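Local coordinates for protein putative Glycosidase (Bacteroides thetaiotaomicron, PDB 3R67) that is a putative glycosidase, probably a five-bladed beta-propeller like other members of its clan, with its precise role not established, at residues W12-F17 and I253-G258; K199-W204 and D293-I298. One frame throughout, in Å; residues are numbered along the deposited sequence.

Interaction 1 (W12-F17 and I253-G258); sequences WAWADF and IMTDKG
Thr-255 OG1, on a side chain packed against Trp-14, is gripped three times. It donates to Gly-258 O at 2.8 Å. It accepts from Lys-257 N at 3.3 Å, closing an ST turn. It also accepts from water 1, whose O lies 2.7 Å from Thr-255 OG1. The same water donates to Trp-12 O and so joins the two segments. Gly-258 O takes a second bond, from Thr-255 N, and its two donors approach from opposite faces of the carbonyl plane.

OG1 of Thr-255 sits between the backbone N and the carbonyl carbon (chi1 75°), which turns the methyl CG2 toward Trp-14. CG2 meets Trp-14 CZ2 obliquely at 3.6 Å. Ile-253 CG2 reaches the far end of the same ring, 3.8 Å from Trp-14 CH2. The Trp-14 ring is also stacked on Tyr-351. Trp-14 NE1 makes a weak bond to water 2, which lies in the indole plane and donates to Asp-256 OD1. Further along, Trp-12 CB rests against Lys-257 CG at 3.9 Å. The indole of Trp-12 leads away from there, and its NE1 bonds to Asp-299.

The type I turn from Thr-255 to Gly-258 links strands 245-255 and 258-266. The N-terminal segment thus packs against a tight beta hairpin.

Interaction 2 (K199-W204 and D293-I298); sequences KYWMYW and DPTKLI
Trp-201 and Tyr-203 both carry CG anti to the carbonyl carbon, with chi1 at -64° and -58°. Being two apart on one strand, they reach together toward Pro-294. Trp-201 offers a ring face, and Tyr-203 offers its hydroxyl.

Pro-294 lies over one face of the indole. Its CG is 3.8 Å from the centroid of the six-membered ring and 20° off the normal, a CH-pi contact. The pyrrolidine ring spreads across that face. Its CD stands 3.8 Å from Trp-201 CZ3, while its CB stands 3.7 Å from Trp-201 CE3. Thr-295 CG2 adds a looser touch at the ring edge, near its plane. The indole is also tethered by its NE1, which bonds to Ile-196 O.

Strand 199-204 pairs antiparallel with 180-187 and 210-214, among others. Segment 293-298 connects strand 282-289 to strand 297-300. The contact therefore probably joins neighbouring blades of the propeller, with the loop of one blade set against the side chains of a strand in the other.

Tyr-203 OH donates to Pro-294 O at 2.6 Å. The hydroxyl lies in the carbonyl plane, on a lone pair, and Pro-294 O lies at the edge of the Tyr-203 ring, near its plane. This bond supplies a donor for the carbonyl of a buried residue. The hydroxyl also comes 3.4 Å from Pro-294 CB, so bond and packing fall on one residue. The Tyr-203 ring is stacked with Phe-289.

The proline sits in a type I turn from Asp-293 to Lys-296. Asp-293 OD1 accepts from Thr-295 OG1 at 2.7 Å, on the syn side. It accepts from Thr-295 N at 3.2 Å, well above the carboxylate plane, which makes an Asx turn. Both donors approach from the same face.

In the fold
Near the N terminus, segment 12-17 lies in the loop before strand 35-37. The chain then runs through the two four-stranded antiparallel sheets within residues 50-97 and 118-162 before reaching 199-204. Interaction 1 closes its long loop at 253-258. Interaction 2 closes a shorter one, from 199-204 to 293-298. The four segments alternate along the chain, so the two loops cross and neither nests in the other. Interaction 1 fixes the N-terminal arm to a hairpin end. Interaction 2 ties the sheet region around 199-204 to the connection between 282-289 and 297-300. Their centres lie about 15 Å apart, and Lys-257 O packs against Ile-298 CD1 where they meet.

Interaction 1 (W12-F17 and I253-G258)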
# COMPACT_ATOMS: atom_id res chain seq x y z
N TRP A 12 2.91 21.59 6.59
CA TRP A 12 1.78 20.69 6.27
C TRP A 12 2.22 19.20 6.25
O TRP A 12 1.37 18.30 6.33
CB TRP A 12 1.11 21.04 4.92
CG TRP A 12 2.01 21.01 3.71
CD1 TRP A 12 2.58 22.08 3.10
CD2 TRP A 12 2.40 19.87 2.93
NE1 TRP A 12 3.28 21.69 1.98
CE2 TRP A 12 3.21 20.32 1.88
CE3 TRP A 12 2.14 18.49 3.02
CZ2 TRP A 12 3.79 19.46 0.94
CZ3 TRP A 12 2.73 17.63 2.10
CH2 TRP A 12 3.53 18.12 1.07
N ALA A 13 3.53 18.95 6.07
CA ALA A 13 4.08 17.60 5.95
C ALA A 13 4.26 16.93 7.29
O ALA A 13 4.61 17.58 8.28
CB ALA A 13 5.44 17.66 5.25
N TRP A 14 4.04 15.63 7.32
CA TRP A 14 4.28 14.74 8.47
C TRP A 14 5.63 14.09 8.25
O TRP A 14 5.71 12.96 7.76
CB TRP A 14 3.15 13.71 8.61
CG TRP A 14 1.79 14.26 8.91
CD1 TRP A 14 1.42 15.57 9.02
CD2 TRP A 14 0.61 13.49 9.14
NE1 TRP A 14 0.08 15.66 9.31
CE2 TRP A 14 -0.45 14.40 9.39
CE3 TRP A 14 0.34 12.11 9.15
CZ2 TRP A 14 -1.75 13.97 9.69
CZ3 TRP A 14 -0.96 11.69 9.41
CH2 TRP A 14 -1.99 12.62 9.66
N ALA A 15 6.69 14.85 8.47
CA ALA A 15 8.06 14.45 8.17
C ALA A 15 8.74 13.68 9.31
O ALA A 15 9.54 12.79 9.03
CB ALA A 15 8.88 15.68 7.86
N ASP A 16 8.40 13.99 10.56
CA ASP A 16 9.05 13.46 11.75
C ASP A 16 8.64 11.97 12.09
O ASP A 16 8.34 11.67 13.26
CB ASP A 16 8.74 14.38 12.95
CG ASP A 16 9.62 14.18 14.17
OD1 ASP A 16 10.81 13.77 13.99
OD2 ASP A 16 9.15 14.46 15.30
N PHE A 17 8.69 11.05 11.09
CA PHE A 17 8.50 9.62 11.33
C PHE A 17 9.83 9.04 11.75
O PHE A 17 10.81 9.18 11.01
CB PHE A 17 7.90 8.85 10.15
CG PHE A 17 6.41 9.01 9.97
CD1 PHE A 17 5.52 8.25 10.73
CD2 PHE A 17 5.90 9.87 9.02
CE1 PHE A 17 4.14 8.40 10.58
CE2 PHE A 17 4.51 10.00 8.84
CZ PHE A 17 3.64 9.27 9.63
N ILE A 253 -4.98 10.82 3.93
CA ILE A 253 -5.60 11.30 5.17
C ILE A 253 -5.89 12.80 5.05
O ILE A 253 -5.02 13.59 4.68
CB ILE A 253 -4.69 10.99 6.43
CG1 ILE A 253 -5.31 11.47 7.78
CG2 ILE A 253 -3.24 11.46 6.28
CD1 ILE A 253 -6.53 10.64 8.31
N MSE A 254 -7.14 13.18 5.37
CA MSE A 254 -7.56 14.58 5.39
C MSE A 254 -6.99 15.26 6.63
O MSE A 254 -7.15 14.74 7.74
CB MSE A 254 -9.09 14.72 5.35
CG MSE A 254 -9.71 14.23 4.05
SE MSE A 254 -11.66 14.45 4.00
CE MSE A 254 -11.73 16.42 4.11
N THR A 255 -6.30 16.39 6.43
CA THR A 255 -5.68 17.16 7.51
C THR A 255 -6.29 18.56 7.53
O THR A 255 -7.08 18.88 6.64
CB THR A 255 -4.14 17.20 7.35
OG1 THR A 255 -3.79 18.10 6.30
CG2 THR A 255 -3.51 15.81 7.18
N ASP A 256 -5.90 19.40 8.50
CA ASP A 256 -6.38 20.78 8.59
C ASP A 256 -5.90 21.63 7.37
O ASP A 256 -6.53 22.65 7.07
CB ASP A 256 -5.90 21.44 9.92
CG ASP A 256 -4.40 21.44 10.17
OD1 ASP A 256 -3.73 20.45 9.79
OD2 ASP A 256 -3.90 22.38 10.85
N LYS A 257 -4.85 21.18 6.65
CA LYS A 257 -4.28 21.90 5.49
C LYS A 257 -4.76 21.38 4.12
O LYS A 257 -4.49 22.01 3.10
CB LYS A 257 -2.74 21.81 5.52
CG LYS A 257 -2.05 22.31 6.78
CD LYS A 257 -2.20 23.78 7.04
CE LYS A 257 -1.34 24.09 8.24
NZ LYS A 257 -1.26 25.54 8.52
N GLY A 258 -5.42 20.23 4.10
CA GLY A 258 -5.87 19.57 2.89
C GLY A 258 -5.66 18.07 2.97
O GLY A 258 -5.36 17.54 4.05
O HOH W 1 -1.18 18.77 6.74
O HOH W 2 -1.27 18.80 9.31

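Interaction 2 (K199-W204 and D293-I298)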
# COMPACT_ATOMS: atom_id res chain seq x y z
N LYS A 199 -19.41 11.26 -2.98
CA LYS A 199 -18.58 10.18 -3.54
C LYS A 199 -17.44 9.77 -2.62
O LYS A 199 -17.02 10.53 -1.74
CB LYS A 199 -17.95 10.65 -4.88
CG LYS A 199 -18.89 10.98 -6.02
CD LYS A 199 -18.05 11.62 -7.14
CE LYS A 199 -18.84 12.07 -8.35
NZ LYS A 199 -19.79 13.17 -8.04
N TYR A 200 -16.89 8.58 -2.88
CA TYR A 200 -15.68 8.06 -2.29
C TYR A 200 -14.56 8.36 -3.26
O TYR A 200 -14.82 8.42 -4.46
CB TYR A 200 -15.80 6.58 -1.95
CG TYR A 200 -16.92 6.28 -0.98
CD1 TYR A 200 -16.84 6.67 0.35
CD2 TYR A 200 -18.02 5.53 -1.37
CE1 TYR A 200 -17.84 6.37 1.26
CE2 TYR A 200 -19.04 5.22 -0.47
CZ TYR A 200 -18.94 5.64 0.84
OH TYR A 200 -19.93 5.34 1.75
N TRP A 201 -13.35 8.60 -2.76
CA TRP A 201 -12.22 9.01 -3.60
C TRP A 201 -10.98 8.19 -3.35
O TRP A 201 -10.72 7.78 -2.22
CB TRP A 201 -11.90 10.49 -3.31
CG TRP A 201 -13.00 11.45 -3.67
CD1 TRP A 201 -14.15 11.68 -2.97
CD2 TRP A 201 -13.04 12.33 -4.80
NE1 TRP A 201 -14.93 12.60 -3.62
CE2 TRP A 201 -14.28 13.01 -4.75
CE3 TRP A 201 -12.15 12.60 -5.86
CZ2 TRP A 201 -14.64 13.96 -5.71
CZ3 TRP A 201 -12.52 13.53 -6.82
CH2 TRP A 201 -13.76 14.20 -6.74
N MSE A 202 -10.17 7.98 -4.41
CA MSE A 202 -8.87 7.31 -4.24
C MSE A 202 -7.82 7.82 -5.20
O MSE A 202 -8.11 8.13 -6.35
CB MSE A 202 -8.95 5.78 -4.41
CG MSE A 202 -9.23 5.31 -5.84
SE MSE A 202 -9.10 3.38 -6.02
CE MSE A 202 -9.80 3.04 -4.50
N TYR A 203 -6.57 7.81 -4.74
CA TYR A 203 -5.37 8.03 -5.53
C TYR A 203 -4.86 6.67 -5.88
O TYR A 203 -4.86 5.80 -5.00
CB TYR A 203 -4.34 8.89 -4.79
CG TYR A 203 -4.86 10.24 -4.38
CD1 TYR A 203 -4.82 11.32 -5.27
CD2 TYR A 203 -5.40 10.45 -3.12
CE1 TYR A 203 -5.34 12.56 -4.91
CE2 TYR A 203 -5.91 11.69 -2.75
CZ TYR A 203 -5.88 12.74 -3.65
OH TYR A 203 -6.39 13.96 -3.30
N TRP A 204 -4.50 6.43 -7.14
CA TRP A 204 -3.97 5.12 -7.47
C TRP A 204 -2.93 5.28 -8.57
O TRP A 204 -2.99 6.23 -9.35
CB TRP A 204 -5.10 4.13 -7.89
CG TRP A 204 -5.69 4.45 -9.23
CD1 TRP A 204 -6.68 5.35 -9.50
CD2 TRP A 204 -5.27 3.92 -10.48
NE1 TRP A 204 -6.90 5.41 -10.86
CE2 TRP A 204 -6.02 4.57 -11.49
CE3 TRP A 204 -4.29 2.98 -10.87
CZ2 TRP A 204 -5.86 4.27 -12.85
CZ3 TRP A 204 -4.10 2.72 -12.21
CH2 TRP A 204 -4.89 3.36 -13.18
N ASP A 293 -11.55 19.63 -3.65
CA ASP A 293 -11.23 19.07 -4.97
C ASP A 293 -9.98 18.20 -4.83
O ASP A 293 -8.86 18.69 -5.00
CB ASP A 293 -11.06 20.17 -6.03
CG ASP A 293 -10.77 19.68 -7.44
OD1 ASP A 293 -10.73 18.44 -7.64
OD2 ASP A 293 -10.61 20.53 -8.35
N PRO A 294 -10.15 16.88 -4.54
CA PRO A 294 -8.99 16.00 -4.33
C PRO A 294 -8.07 15.88 -5.57
O PRO A 294 -6.98 15.33 -5.42
CB PRO A 294 -9.65 14.64 -4.02
CG PRO A 294 -10.97 15.00 -3.42
CD PRO A 294 -11.42 16.16 -4.26
N THR A 295 -8.45 16.41 -6.75
CA THR A 295 -7.58 16.36 -7.94
C THR A 295 -6.66 17.59 -8.00
O THR A 295 -5.75 17.63 -8.84
CB THR A 295 -8.41 16.26 -9.25
OG1 THR A 295 -9.05 17.50 -9.52
CG2 THR A 295 -9.41 15.10 -9.25
N LYS A 296 -6.89 18.58 -7.13
CA LYS A 296 -6.13 19.82 -7.15
C LYS A 296 -4.92 19.78 -6.19
O LYS A 296 -5.08 19.87 -4.97
CB LYS A 296 -7.06 20.98 -6.78
CG LYS A 296 -6.45 22.37 -6.96
CD LYS A 296 -7.48 23.43 -6.58
CE LYS A 296 -6.92 24.80 -6.72
N LEU A 297 -3.71 19.70 -6.77
CA LEU A 297 -2.45 19.66 -6.02
C LEU A 297 -2.09 21.05 -5.50
O LEU A 297 -2.09 22.02 -6.27
CB LEU A 297 -1.33 19.12 -6.93
CG LEU A 297 0.07 18.90 -6.32
CD1 LEU A 297 0.06 17.78 -5.27
CD2 LEU A 297 1.04 18.52 -7.38
N ILE A 298 -1.78 21.14 -4.20
CA ILE A 298 -1.39 22.41 -3.56
C ILE A 298 0.14 22.47 -3.50
O ILE A 298 0.74 23.45 -3.96
CB ILE A 298 -2.02 22.59 -2.15
CG1 ILE A 298 -3.58 22.53 -2.19
CG2 ILE A 298 -1.53 23.91 -1.51
CD1 ILE A 298 -4.25 22.39 -0.79